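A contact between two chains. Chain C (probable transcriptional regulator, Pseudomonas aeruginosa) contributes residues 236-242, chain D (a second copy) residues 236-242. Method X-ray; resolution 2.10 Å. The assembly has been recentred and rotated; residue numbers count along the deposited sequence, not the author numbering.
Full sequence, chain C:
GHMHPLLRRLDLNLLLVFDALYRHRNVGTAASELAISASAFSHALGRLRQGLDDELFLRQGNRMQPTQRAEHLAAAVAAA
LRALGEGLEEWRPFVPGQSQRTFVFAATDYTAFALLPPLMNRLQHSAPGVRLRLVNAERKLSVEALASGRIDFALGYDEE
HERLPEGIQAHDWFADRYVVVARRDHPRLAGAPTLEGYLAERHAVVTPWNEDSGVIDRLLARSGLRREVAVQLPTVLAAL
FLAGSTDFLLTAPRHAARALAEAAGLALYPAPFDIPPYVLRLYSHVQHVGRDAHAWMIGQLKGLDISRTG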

# COMPACT_ATOMS: atom_id res chain seq x y z
N VAL C 236 -20.36 3.42 19.94
CA VAL C 236 -21.06 3.85 21.16
C VAL C 236 -22.58 3.67 21.06
O VAL C 236 -23.23 3.18 21.99
CB VAL C 236 -20.76 5.32 21.50
CG1 VAL C 236 -21.23 5.69 22.92
CG2 VAL C 236 -19.35 5.52 21.51
N LEU C 237 -23.15 4.01 19.89
CA LEU C 237 -24.58 4.04 19.82
C LEU C 237 -25.15 2.63 19.81
O LEU C 237 -26.12 2.38 20.52
CB LEU C 237 -25.11 4.93 18.67
CG LEU C 237 -24.79 6.43 18.66
CD1 LEU C 237 -25.47 7.09 17.39
CD2 LEU C 237 -25.17 7.15 19.97
N ALA C 238 -24.56 1.71 19.06
CA ALA C 238 -24.98 0.32 19.19
C ALA C 238 -24.71 -0.20 20.62
O ALA C 238 -25.46 -1.03 21.10
CB ALA C 238 -24.32 -0.56 18.15
N ALA C 239 -23.62 0.26 21.24
CA ALA C 239 -23.23 -0.23 22.58
C ALA C 239 -24.28 0.13 23.63
O ALA C 239 -24.55 -0.64 24.54
CB ALA C 239 -21.89 0.40 23.00
N LEU C 240 -24.85 1.31 23.49
CA LEU C 240 -25.90 1.82 24.38
C LEU C 240 -27.10 0.89 24.27
O LEU C 240 -27.66 0.48 25.29
CB LEU C 240 -26.23 3.29 24.01
CG LEU C 240 -25.18 4.27 24.52
CD1 LEU C 240 -25.21 5.58 23.75
CD2 LEU C 240 -25.41 4.56 25.99
N PHE C 241 -27.46 0.44 23.07
CA PHE C 241 -28.55 -0.56 22.98
C PHE C 241 -28.17 -1.92 23.57
O PHE C 241 -29.02 -2.62 24.16
CB PHE C 241 -29.07 -0.77 21.55
CG PHE C 241 -29.92 0.38 21.07
CD1 PHE C 241 -29.36 1.39 20.29
CD2 PHE C 241 -31.29 0.44 21.43
CE1 PHE C 241 -30.19 2.46 19.82
CE2 PHE C 241 -32.12 1.49 21.01
CZ PHE C 241 -31.57 2.51 20.20
N LEU C 242 -26.91 -2.30 23.40
CA LEU C 242 -26.44 -3.53 24.02
C LEU C 242 -26.63 -3.50 25.56
O LEU C 242 -27.14 -4.43 26.18
CB LEU C 242 -24.95 -3.73 23.65
CG LEU C 242 -24.20 -4.82 24.48
CD1 LEU C 242 -24.82 -6.24 24.20
CD2 LEU C 242 -22.73 -4.81 24.11
N VAL D 236 -25.18 4.22 10.45
CA VAL D 236 -26.63 4.37 10.35
C VAL D 236 -27.25 5.12 11.54
O VAL D 236 -28.12 5.96 11.34
CB VAL D 236 -27.37 3.02 10.34
CG1 VAL D 236 -28.80 3.25 9.93
CG2 VAL D 236 -26.68 2.05 9.37
N LEU D 237 -26.79 4.80 12.77
CA LEU D 237 -27.39 5.29 13.94
C LEU D 237 -27.13 6.78 14.05
O LEU D 237 -28.01 7.54 14.46
CB LEU D 237 -26.88 4.51 15.21
CG LEU D 237 -27.29 3.01 15.30
CD1 LEU D 237 -26.99 2.44 16.67
CD2 LEU D 237 -28.75 2.86 15.08
N ALA D 238 -25.92 7.21 13.71
CA ALA D 238 -25.61 8.65 13.68
C ALA D 238 -26.38 9.38 12.52
O ALA D 238 -26.80 10.50 12.70
CB ALA D 238 -24.10 8.88 13.54
N ALA D 239 -26.59 8.69 11.41
CA ALA D 239 -27.25 9.20 10.22
C ALA D 239 -28.74 9.47 10.55
O ALA D 239 -29.29 10.48 10.09
CB ALA D 239 -27.16 8.20 9.05
N LEU D 240 -29.33 8.59 11.36
CA LEU D 240 -30.65 8.80 11.89
C LEU D 240 -30.82 10.08 12.70
O LEU D 240 -31.83 10.81 12.55
CB LEU D 240 -31.15 7.56 12.65
CG LEU D 240 -31.48 6.36 11.73
CD1 LEU D 240 -31.42 5.03 12.45
CD2 LEU D 240 -32.86 6.53 11.12
N PHE D 241 -29.88 10.37 13.58
CA PHE D 241 -29.92 11.65 14.28
C PHE D 241 -29.69 12.86 13.37
O PHE D 241 -30.20 13.96 13.65
CB PHE D 241 -28.90 11.69 15.42
CG PHE D 241 -29.36 10.96 16.66
CD1 PHE D 241 -28.97 9.63 16.89
CD2 PHE D 241 -30.23 11.58 17.53
CE1 PHE D 241 -29.41 8.94 18.04
CE2 PHE D 241 -30.73 10.89 18.62
CZ PHE D 241 -30.31 9.56 18.87
N LEU D 242 -28.82 12.70 12.38
CA LEU D 242 -28.61 13.74 11.37
C LEU D 242 -29.93 14.09 10.64
O LEU D 242 -30.29 15.25 10.51
CB LEU D 242 -27.58 13.28 10.33
CG LEU D 242 -27.41 14.18 9.09
CD1 LEU D 242 -27.03 15.61 9.51
CD2 LEU D 242 -26.36 13.59 8.16

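Two copies of the same helical segment meet almost at right angles, their N-to-C directions 99° apart and their axes 10.0 Å apart at closest approach. The contact is small, and its side-chain pairs are all apolar; the leucine methyls also pack on the partner's backbone. It buries 205 Å², both sides summed, and no hydrogen bond crosses it.

Leu237 is the centre on both sides. Leu237(C) CA and Leu237(D) CA lie 6.6 Å apart, and both CA-to-CB bonds point toward the other helix. Each side chain adopts the m, t rotamer, a favoured one for leucine on a helix, with chi1 of -62° in chain C and -66° in chain D. With chi2 near 180°, CD1 extends trans to CA and reaches the partner's backbone. Leu237(D) CD1 lies 3.6 Å from Leu237(C) C and 3.5 Å from Ala238(C) N. In return, Leu237(C) CD1 approaches Ala238(D) N at 3.7 Å and Leu237(D) CB at 3.7 Å. The two leucines thus pass side by side, each methyl packing near the base of the other.

Ala238 suits its place because its side chain is a single methyl. Its CA-to-CB bond points sideways and leaves the backbone N accessible to the leucine. Ala238(C) CB still touches Leu237(D) CD1 at 4.3 Å.

Phe241 follows one helical turn after Leu237, and its CA-to-CB bond also points toward the partner. Chi1 is m in both copies, which avoids the p well, crowded by backbone on a helix. Chi2, 97° and 96°, is the usual low-strain aromatic value. The ring borders the leucine methyl obliquely: Phe241(D) CD1 is 4.4 Å from Leu237(C) CD1, and Phe241(C) CD1 is 4.5 Å from Leu237(D) CD1.

Val236, Ala239, Leu240 and Leu242 lose no surface to the opposing stretch. The near-matching rotamers and distances give the contact an approximate twofold character.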